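G protein alpha subunit (Entamoeba histolytica, PDB 4FID) binds guanine nucleotides, holding GDP in this structure, and probably hydrolyses GTP as the switch subunit of a heterotrimer that relays receptor signals. Local coordinates at residues I6-L11 with C187-T192; R54-Q59 with E101-T106; A195-K200 with E242-K247. All blocks are in the same frame, centred on the assembly; numbering follows the deposited sequence.

Interaction 1: I6-L11 with C187-T192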
loop_
_atom_site.group_PDB
_atom_site.type_symbol
_atom_site.label_atom_id
_atom_site.label_comp_id
_atom_site.label_asym_id
_atom_site.label_seq_id
_atom_site.Cartn_x
_atom_site.Cartn_y
_atom_site.Cartn_z
ATOM N N ILE A 6 0.914 -23.822 5.772
ATOM C CA ILE A 6 0.412 -22.796 6.664
ATOM C C ILE A 6 -0.351 -21.745 5.842
ATOM O O ILE A 6 0.174 -21.190 4.860
ATOM C CB ILE A 6 1.546 -22.116 7.443
ATOM C CG1 ILE A 6 2.305 -23.139 8.281
ATOM C CG2 ILE A 6 0.995 -20.991 8.330
ATOM C CD1 ILE A 6 3.304 -22.507 9.233
ATOM N N THR A 7 -1.586 -21.481 6.251
ATOM C CA THR A 7 -2.443 -20.592 5.505
ATOM C C THR A 7 -2.518 -19.190 6.108
ATOM O O THR A 7 -2.735 -19.010 7.298
ATOM C CB THR A 7 -3.828 -21.204 5.359
ATOM O OG1 THR A 7 -3.720 -22.355 4.521
ATOM C CG2 THR A 7 -4.798 -20.214 4.729
ATOM N N VAL A 8 -2.349 -18.196 5.255
ATOM C CA VAL A 8 -2.325 -16.817 5.685
ATOM C C VAL A 8 -3.266 -16.034 4.806
ATOM O O VAL A 8 -3.218 -16.145 3.584
ATOM C CB VAL A 8 -0.930 -16.222 5.522
ATOM C CG1 VAL A 8 -0.950 -14.756 5.874
ATOM C CG2 VAL A 8 0.070 -16.983 6.384
HETATM N N MSE A 9 -4.119 -15.241 5.436
HETATM C CA MSE A 9 -5.125 -14.459 4.730
HETATM C C MSE A 9 -4.852 -12.970 4.906
HETATM O O MSE A 9 -4.752 -12.496 6.040
HETATM C CB MSE A 9 -6.512 -14.813 5.261
HETATM C CG MSE A 9 -7.625 -14.018 4.634
HETATM SE SE MSE A 9 -9.440 -14.566 5.165
HETATM C CE MSE A 9 -9.679 -16.177 4.078
ATOM N N LEU A 10 -4.708 -12.242 3.796
ATOM C CA LEU A 10 -4.540 -10.792 3.857
ATOM C C LEU A 10 -5.873 -10.086 3.727
ATOM O O LEU A 10 -6.581 -10.271 2.739
ATOM C CB LEU A 10 -3.619 -10.287 2.749
ATOM C CG LEU A 10 -2.129 -10.602 2.884
ATOM C CD1 LEU A 10 -1.371 -9.904 1.787
ATOM C CD2 LEU A 10 -1.604 -10.202 4.252
ATOM N N LEU A 11 -6.206 -9.281 4.733
ATOM C CA LEU A 11 -7.362 -8.380 4.703
ATOM C C LEU A 11 -6.926 -6.931 4.773
ATOM O O LEU A 11 -5.858 -6.622 5.263
ATOM C CB LEU A 11 -8.305 -8.634 5.883
ATOM C CG LEU A 11 -9.272 -9.847 5.937
ATOM C CD1 LEU A 11 -9.807 -10.268 4.587
ATOM C CD2 LEU A 11 -8.642 -11.029 6.637
ATOM N N CYS A 187 -3.680 -17.923 10.133
ATOM C CA CYS A 187 -3.325 -16.557 10.452
ATOM C C CYS A 187 -4.047 -15.550 9.557
ATOM O O CYS A 187 -4.124 -15.708 8.341
ATOM C CB CYS A 187 -1.814 -16.377 10.322
ATOM S SG CYS A 187 -1.263 -14.683 10.504
ATOM N N ALA A 188 -4.581 -14.514 10.179
ATOM C CA ALA A 188 -5.214 -13.439 9.449
ATOM C C ALA A 188 -4.361 -12.183 9.620
ATOM O O ALA A 188 -4.113 -11.758 10.724
ATOM C CB ALA A 188 -6.621 -13.218 9.978
ATOM N N ILE A 189 -3.878 -11.617 8.527
ATOM C CA ILE A 189 -3.091 -10.401 8.613
ATOM C C ILE A 189 -3.905 -9.188 8.137
ATOM O O ILE A 189 -4.311 -9.119 6.977
ATOM C CB ILE A 189 -1.804 -10.531 7.783
ATOM C CG1 ILE A 189 -0.976 -11.723 8.280
ATOM C CG2 ILE A 189 -0.990 -9.235 7.836
ATOM C CD1 ILE A 189 0.428 -11.807 7.673
ATOM N N PHE A 190 -4.155 -8.240 9.037
ATOM C CA PHE A 190 -4.880 -7.029 8.667
ATOM C C PHE A 190 -3.898 -5.902 8.346
ATOM O O PHE A 190 -3.076 -5.531 9.180
ATOM C CB PHE A 190 -5.853 -6.593 9.778
ATOM C CG PHE A 190 -6.629 -5.342 9.456
ATOM C CD1 PHE A 190 -7.712 -5.382 8.581
ATOM C CD2 PHE A 190 -6.283 -4.125 10.030
ATOM C CE1 PHE A 190 -8.442 -4.231 8.277
ATOM C CE2 PHE A 190 -7.001 -2.959 9.726
ATOM C CZ PHE A 190 -8.088 -3.019 8.854
ATOM N N VAL A 191 -3.991 -5.370 7.131
ATOM C CA VAL A 191 -3.136 -4.286 6.703
ATOM C C VAL A 191 -3.898 -2.981 6.711
ATOM O O VAL A 191 -5.058 -2.912 6.259
ATOM C CB VAL A 191 -2.622 -4.505 5.272
ATOM C CG1 VAL A 191 -1.458 -3.516 4.958
ATOM C CG2 VAL A 191 -2.198 -5.939 5.073
ATOM N N THR A 192 -3.239 -1.939 7.213
ATOM C CA THR A 192 -3.819 -0.609 7.194
ATOM C C THR A 192 -2.749 0.458 6.909
ATOM O O THR A 192 -1.572 0.311 7.249
ATOM C CB THR A 192 -4.606 -0.297 8.500
ATOM O OG1 THR A 192 -5.384 0.904 8.334
ATOM C CG2 THR A 192 -3.648 -0.137 9.695
#
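Val-8 to Leu-11 pair in parallel with Cys-187 to Phe-190, and the two strands run in nearly the same direction, with a twist of 24° between them and 4.7 Å between their axes at closest approach. Five N-H...O=C bonds zip the edges together. Met-9 is gripped at both backbone ends: its N donates to Cys-187 O at 2.9 Å, and its O accepts from Ile-189 N at 2.8 Å. Leu-11 repeats the pattern, giving its N-H to Ile-189 O and taking that of Val-191 N. The bond from Cys-187 N to Thr-7 O, at 3.2 Å, is longer and more bent.

Beta-branched Val-8, Ile-189 and Val-191 suit the extended backbone of strands, and Leu-10 and Leu-11 add bulk to the buried faces. Val-8, Leu-10, Cys-187 and Ile-189 share one face. Ile-189 lies between two partners there: its CD1 meets Val-8 CG1 at 3.7 Å, while its CB touches Leu-10 CD2 at 3.6 Å, the leucine and isoleucine lying side by side and pointing the same way. With CG1 anti to the backbone N (chi1 176°), Val-8 turns that methyl to the isoleucine. On the other face Leu-11 CB lies 4.3 Å from Phe-190 CD1.

These are adjacent inner strands of the mainly parallel sheet of a Ras-like nucleotide-binding domain. The backbone of Thr-7, Met-9 and Leu-11 hydrogen-bonds to 187-192, while that of Ile-6, Val-8 and Leu-10 hydrogen-bonds to the neighbouring strand 162-167. Helix 312-332 packs on the face carrying Cys-187, and helix 209-222 on that of Leu-11 and Phe-190.

Interaction 2: R54-Q59 with E101-T106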
loop_
_atom_site.group_PDB
_atom_site.type_symbol
_atom_site.label_atom_id
_atom_site.label_comp_id
_atom_site.label_asym_id
_atom_site.label_seq_id
_atom_site.Cartn_x
_atom_site.Cartn_y
_atom_site.Cartn_z
ATOM N N ARG A 54 -0.437 15.179 -15.333
ATOM C CA ARG A 54 -1.594 16.041 -15.608
ATOM C C ARG A 54 -2.162 16.547 -14.289
ATOM O O ARG A 54 -2.436 17.734 -14.147
ATOM C CB ARG A 54 -2.683 15.301 -16.393
ATOM C CG ARG A 54 -2.330 15.028 -17.841
ATOM C CD ARG A 54 -3.397 14.218 -18.549
ATOM N NE ARG A 54 -3.053 14.030 -19.960
ATOM C CZ ARG A 54 -3.688 13.218 -20.808
ATOM N NH1 ARG A 54 -4.727 12.486 -20.410
ATOM N NH2 ARG A 54 -3.268 13.133 -22.065
ATOM N N THR A 55 -2.317 15.638 -13.326
ATOM C CA THR A 55 -2.801 15.969 -11.981
ATOM C C THR A 55 -2.025 17.129 -11.358
ATOM O O THR A 55 -2.621 18.074 -10.853
ATOM C CB THR A 55 -2.695 14.743 -11.024
ATOM O OG1 THR A 55 -3.519 13.679 -11.507
ATOM C CG2 THR A 55 -3.104 15.102 -9.582
ATOM N N LEU A 56 -0.696 17.041 -11.369
ATOM C CA LEU A 56 0.143 18.094 -10.790
ATOM C C LEU A 56 0.006 19.411 -11.558
ATOM O O LEU A 56 -0.097 20.479 -10.947
ATOM C CB LEU A 56 1.625 17.667 -10.691
ATOM C CG LEU A 56 2.056 16.754 -9.540
ATOM C CD1 LEU A 56 3.446 16.104 -9.750
ATOM C CD2 LEU A 56 2.036 17.525 -8.240
ATOM N N ILE A 57 0.009 19.346 -12.886
ATOM C CA ILE A 57 -0.214 20.559 -13.687
ATOM C C ILE A 57 -1.539 21.243 -13.328
ATOM O O ILE A 57 -1.566 22.449 -13.056
ATOM C CB ILE A 57 -0.200 20.279 -15.203
ATOM C CG1 ILE A 57 1.141 19.685 -15.633
ATOM C CG2 ILE A 57 -0.470 21.547 -15.975
ATOM C CD1 ILE A 57 1.213 19.284 -17.115
ATOM N N GLU A 58 -2.629 20.470 -13.331
ATOM C CA GLU A 58 -3.939 20.964 -12.909
ATOM C C GLU A 58 -3.923 21.532 -11.480
ATOM O O GLU A 58 -4.371 22.653 -11.237
ATOM C CB GLU A 58 -4.999 19.870 -13.045
ATOM C CG GLU A 58 -6.306 20.164 -12.321
ATOM C CD GLU A 58 -7.261 18.977 -12.328
ATOM O OE1 GLU A 58 -8.245 18.991 -11.554
ATOM O OE2 GLU A 58 -7.027 18.028 -13.108
ATOM N N GLN A 59 -3.398 20.769 -10.539
ATOM C CA GLN A 59 -3.234 21.261 -9.170
ATOM C C GLN A 59 -2.347 22.517 -9.059
ATOM O O GLN A 59 -2.584 23.366 -8.208
ATOM C CB GLN A 59 -2.732 20.147 -8.228
ATOM C CG GLN A 59 -3.742 19.020 -7.985
ATOM C CD GLN A 59 -5.090 19.529 -7.463
ATOM O OE1 GLN A 59 -5.153 20.361 -6.546
ATOM N NE2 GLN A 59 -6.174 19.025 -8.047
ATOM N N GLU A 101 9.978 24.641 -10.711
ATOM C CA GLU A 101 9.712 25.139 -9.364
ATOM C C GLU A 101 8.249 25.031 -8.946
ATOM O O GLU A 101 7.951 24.659 -7.820
ATOM C CB GLU A 101 10.187 26.585 -9.250
ATOM C CG GLU A 101 11.551 26.814 -9.901
ATOM C CD GLU A 101 12.161 28.181 -9.577
ATOM O OE1 GLU A 101 11.405 29.152 -9.304
ATOM O OE2 GLU A 101 13.411 28.273 -9.605
ATOM N N GLY A 102 7.336 25.332 -9.861
ATOM C CA GLY A 102 5.918 25.379 -9.529
ATOM C C GLY A 102 5.303 24.012 -9.302
ATOM O O GLY A 102 4.415 23.843 -8.462
ATOM N N ILE A 103 5.775 23.040 -10.078
ATOM C CA ILE A 103 5.344 21.664 -9.962
ATOM C C ILE A 103 5.850 21.079 -8.632
ATOM O O ILE A 103 5.110 20.427 -7.878
ATOM C CB ILE A 103 5.852 20.860 -11.171
ATOM C CG1 ILE A 103 5.108 21.299 -12.422
ATOM C CG2 ILE A 103 5.616 19.359 -10.991
ATOM C CD1 ILE A 103 3.627 20.853 -12.438
ATOM N N GLN A 104 7.114 21.342 -8.332
ATOM C CA GLN A 104 7.691 20.893 -7.079
ATOM C C GLN A 104 6.919 21.458 -5.869
ATOM O O GLN A 104 6.590 20.727 -4.934
ATOM C CB GLN A 104 9.171 21.266 -7.033
ATOM C CG GLN A 104 10.023 20.296 -6.237
ATOM C CD GLN A 104 9.862 18.857 -6.689
ATOM O OE1 GLN A 104 9.644 18.579 -7.868
ATOM N NE2 GLN A 104 9.977 17.929 -5.745
ATOM N N ALA A 105 6.619 22.753 -5.902
ATOM C CA ALA A 105 5.795 23.384 -4.870
ATOM C C ALA A 105 4.410 22.719 -4.727
ATOM O O ALA A 105 3.868 22.588 -3.617
ATOM C CB ALA A 105 5.640 24.880 -5.163
ATOM N N THR A 106 3.842 22.319 -5.861
ATOM C CA THR A 106 2.531 21.699 -5.892
ATOM C C THR A 106 2.616 20.279 -5.342
ATOM O O THR A 106 1.699 19.805 -4.656
ATOM C CB THR A 106 1.991 21.659 -7.330
ATOM O OG1 THR A 106 1.826 22.999 -7.817
ATOM C CG2 THR A 106 0.663 20.912 -7.397
#
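Thr-106, Leu-56 and Ile-103 carry this contact, in which two helices of the all-helical domain meet almost at right angles. The segment axes pass 9.1 Å apart with a crossing angle of 95°, so the shared surface is compact and a few side chains fill it.

Leu-56 points its CB toward helix 101-108, and its two methyls are divided between two partners: CD2 rests 3.8 Å from Thr-106 CG2, and CD1 lies 4.1 Å from Ile-103 CG2. A leucine suits the place because its fork can touch residues nearly one helical turn apart.

Ile-103 sends its longer branch across the gap. Its chi2 of -71° bends CD1 round to the backbone of helix 42-62, where it lies 3.9 Å from Ile-57 N and close to Leu-56 C. The same methyl touches Ile-57 CG1, and Met-53, one turn before Ile-57 on the same helix, packs on Ile-103 as well.

Thr-106 sorts its two branches by polarity. With OG1 beside its own backbone N (chi1 -63°), the hydroxyl turns back along its helix and donates to Gly-102 O at 2.8 Å. CG2, anti to that N, faces the other helix and meets Gln-59 CB at 3.6 Å and Leu-56 O at 3.7 Å. Gln-59 contributes its CB to the contact, the chain bending at chi2 and its amide turning off from the other helix.

Gly-102 O accepts both OG1 and N of Thr-106, from opposite faces of its carbonyl plane. The threonine's hydroxyl is thus satisfied within its own helix. Since no hydrogen bond crosses between the segments, the joint rests on apolar packing and shape, and the single threonine methyl does the work of a small hydrophobic side chain.

Interaction 3: A195-K200 with E242-K247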
loop_
_atom_site.group_PDB
_atom_site.type_symbol
_atom_site.label_atom_id
_atom_site.label_comp_id
_atom_site.label_asym_id
_atom_site.label_seq_id
_atom_site.Cartn_x
_atom_site.Cartn_y
_atom_site.Cartn_z
ATOM N N ALA A 195 -0.847 6.453 6.677
ATOM C CA ALA A 195 -0.888 7.800 6.124
ATOM C C ALA A 195 -2.310 8.303 5.816
ATOM O O ALA A 195 -2.478 9.417 5.329
ATOM C CB ALA A 195 0.021 7.914 4.907
ATOM N N GLU A 196 -3.321 7.493 6.124
ATOM C CA GLU A 196 -4.706 7.847 5.837
ATOM C C GLU A 196 -5.401 8.507 7.024
ATOM O O GLU A 196 -6.607 8.751 6.968
ATOM C CB GLU A 196 -5.510 6.613 5.392
ATOM C CG GLU A 196 -5.844 5.647 6.545
ATOM C CD GLU A 196 -6.707 4.430 6.140
ATOM O OE1 GLU A 196 -6.815 4.101 4.931
ATOM O OE2 GLU A 196 -7.266 3.792 7.059
ATOM N N TYR A 197 -4.660 8.794 8.091
ATOM C CA TYR A 197 -5.275 9.374 9.295
ATOM C C TYR A 197 -6.044 10.683 9.052
ATOM O O TYR A 197 -6.905 11.042 9.836
ATOM C CB TYR A 197 -4.243 9.583 10.408
ATOM C CG TYR A 197 -3.193 10.601 10.062
ATOM C CD1 TYR A 197 -3.392 11.951 10.322
ATOM C CD2 TYR A 197 -2.000 10.214 9.457
ATOM C CE1 TYR A 197 -2.430 12.891 9.995
ATOM C CE2 TYR A 197 -1.032 11.143 9.131
ATOM C CZ TYR A 197 -1.255 12.474 9.407
ATOM O OH TYR A 197 -0.288 13.382 9.086
ATOM N N ASP A 198 -5.752 11.391 7.965
ATOM C CA ASP A 198 -6.406 12.675 7.714
ATOM C C ASP A 198 -7.371 12.681 6.537
ATOM O O ASP A 198 -7.767 13.751 6.095
ATOM C CB ASP A 198 -5.363 13.757 7.448
ATOM C CG ASP A 198 -4.696 13.589 6.104
ATOM O OD1 ASP A 198 -4.310 14.609 5.496
ATOM O OD2 ASP A 198 -4.569 12.429 5.654
HETATM N N MSE A 199 -7.751 11.515 6.023
HETATM C CA MSE A 199 -8.577 11.475 4.826
HETATM C C MSE A 199 -10.062 11.192 5.077
HETATM O O MSE A 199 -10.413 10.268 5.806
HETATM C CB MSE A 199 -7.995 10.471 3.843
HETATM C CG MSE A 199 -6.536 10.758 3.513
HETATM SE SE MSE A 199 -5.729 9.529 2.224
HETATM C CE MSE A 199 -7.024 9.721 0.777
ATOM N N LYS A 200 -10.928 11.996 4.460
ATOM C CA LYS A 200 -12.376 11.888 4.663
ATOM C C LYS A 200 -13.026 10.991 3.618
ATOM O O LYS A 200 -12.330 10.379 2.809
ATOM C CB LYS A 200 -13.037 13.266 4.702
ATOM C CG LYS A 200 -12.570 14.134 5.875
ATOM C CD LYS A 200 -12.894 13.511 7.249
ATOM C CE LYS A 200 -12.029 14.138 8.368
ATOM N NZ LYS A 200 -12.493 13.906 9.780
ATOM N N GLU A 242 5.728 9.077 8.370
ATOM C CA GLU A 242 6.784 9.909 8.972
ATOM C C GLU A 242 6.760 11.293 8.343
ATOM O O GLU A 242 6.670 12.308 9.027
ATOM C CB GLU A 242 8.170 9.303 8.688
ATOM C CG GLU A 242 8.955 8.790 9.895
ATOM C CD GLU A 242 10.423 9.280 9.932
ATOM O OE1 GLU A 242 11.174 9.077 8.944
ATOM O OE2 GLU A 242 10.822 9.868 10.967
ATOM N N GLU A 243 6.860 11.303 7.019
ATOM C CA GLU A 243 6.981 12.511 6.227
ATOM C C GLU A 243 5.705 13.341 6.321
ATOM O O GLU A 243 5.747 14.562 6.542
ATOM C CB GLU A 243 7.286 12.133 4.770
ATOM C CG GLU A 243 7.301 13.302 3.794
ATOM C CD GLU A 243 8.370 14.346 4.125
ATOM O OE1 GLU A 243 9.580 14.002 4.119
ATOM O OE2 GLU A 243 8.000 15.515 4.386
ATOM N N LYS A 244 4.564 12.672 6.166
ATOM C CA LYS A 244 3.278 13.356 6.145
ATOM C C LYS A 244 3.024 14.108 7.442
ATOM O O LYS A 244 2.408 15.168 7.441
ATOM C CB LYS A 244 2.166 12.365 5.895
ATOM C CG LYS A 244 0.808 12.991 5.803
ATOM C CD LYS A 244 -0.111 12.056 5.070
ATOM C CE LYS A 244 -1.417 12.730 4.709
ATOM N NZ LYS A 244 -2.341 11.717 4.159
ATOM N N LEU A 245 3.517 13.543 8.538
ATOM C CA LEU A 245 3.376 14.123 9.860
ATOM C C LEU A 245 3.959 15.537 9.954
ATOM O O LEU A 245 3.557 16.330 10.824
ATOM C CB LEU A 245 4.025 13.196 10.894
ATOM C CG LEU A 245 3.134 12.619 11.995
ATOM C CD1 LEU A 245 1.698 12.417 11.513
ATOM C CD2 LEU A 245 3.725 11.316 12.516
ATOM N N THR A 246 4.894 15.856 9.061
ATOM C CA THR A 246 5.545 17.167 9.081
ATOM C C THR A 246 4.747 18.243 8.338
ATOM O O THR A 246 4.957 19.426 8.558
ATOM C CB THR A 246 6.968 17.097 8.500
ATOM O OG1 THR A 246 6.902 16.891 7.079
ATOM C CG2 THR A 246 7.746 15.954 9.139
ATOM N N LYS A 247 3.840 17.831 7.457
ATOM C CA LYS A 247 2.951 18.767 6.763
ATOM C C LYS A 247 1.533 18.792 7.381
ATOM O O LYS A 247 0.879 19.831 7.421
ATOM C CB LYS A 247 2.852 18.430 5.268
ATOM C CG LYS A 247 4.161 18.032 4.579
ATOM C CD LYS A 247 3.878 17.310 3.241
ATOM C CE LYS A 247 5.137 16.774 2.552
ATOM N NZ LYS A 247 4.814 15.984 1.319
#
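The phenol ring of Tyr-197 is met obliquely by Leu-245 and Lys-244, whose side chains come from a helix of the Ras-like domain. The Leu-245 side chain crosses that of Tyr-197 at a slant, bringing its CD1 to 3.6 Å from Tyr-197 CZ, at the hydroxyl end of the ring, and Lys-244 CG lies 3.5 Å from Tyr-197 OH. The Phe-241 ring also meets the tyrosine, its plane roughly perpendicular. A tyrosine suits this spot because its carbon ring packs among apolar groups while its hydroxyl, at the far end, hydrogen-bonds to Val-248 O.

Tyr-197 belongs to a type I beta turn, Glu-196 to Met-199, in the loop that follows strand 187-193. The helix opposite, 238-247, begins within the Asn-Lys-Met-Asp sequence that is the guanine-recognition motif of GTPases; Asn-236 and Asp-239 of that motif bind GDP. The contact therefore joins the turn to the helix that leads out of the nucleotide site.

Lys-244 spans the gap. Its CG is anti to the backbone N (chi1 -178°), and the extended chain beyond it slides past the tyrosine in the opposite direction, with CD 4.1 Å from Ala-195 CB. A lysine suits the place: its methylene chain can pass the tyrosine while its charged end reaches the oxygens of the loop. The ammonium is too far from the ring for more than a weak cation-pi attraction, NZ standing 5.6 Å from the Tyr-197 centroid.

Two oxygens of the loop grip that ammonium. Lys-244 NZ donates to Ala-195 O at 2.6 Å, and it meets Asp-198 tip to tip in a salt bridge that would favour the charged forms of both. There NZ approaches OD2 on its syn side, 2.8 Å away and 30° out of the carboxylate plane.

From the N terminus, strand 6-11 opens interaction 1 and leads into the phosphate-binding loop. The chain then passes into the all-helical domain, where interaction 2 closes a short excursion between 54-59 and 101-106. Only after returning to the Ras-like domain does it lay down 187-192 and complete interaction 1, whose long loop thus encloses interaction 2 entirely. The next residues, 195-200, start interaction 3, which 242-247 closes, so it follows the other two in series. Interaction 1 joins central strands of the sheet, interaction 2 two helices of the other domain, the centres of these two contacts lying about 38 Å apart, and interaction 3 a loop and a helix near the nucleotide.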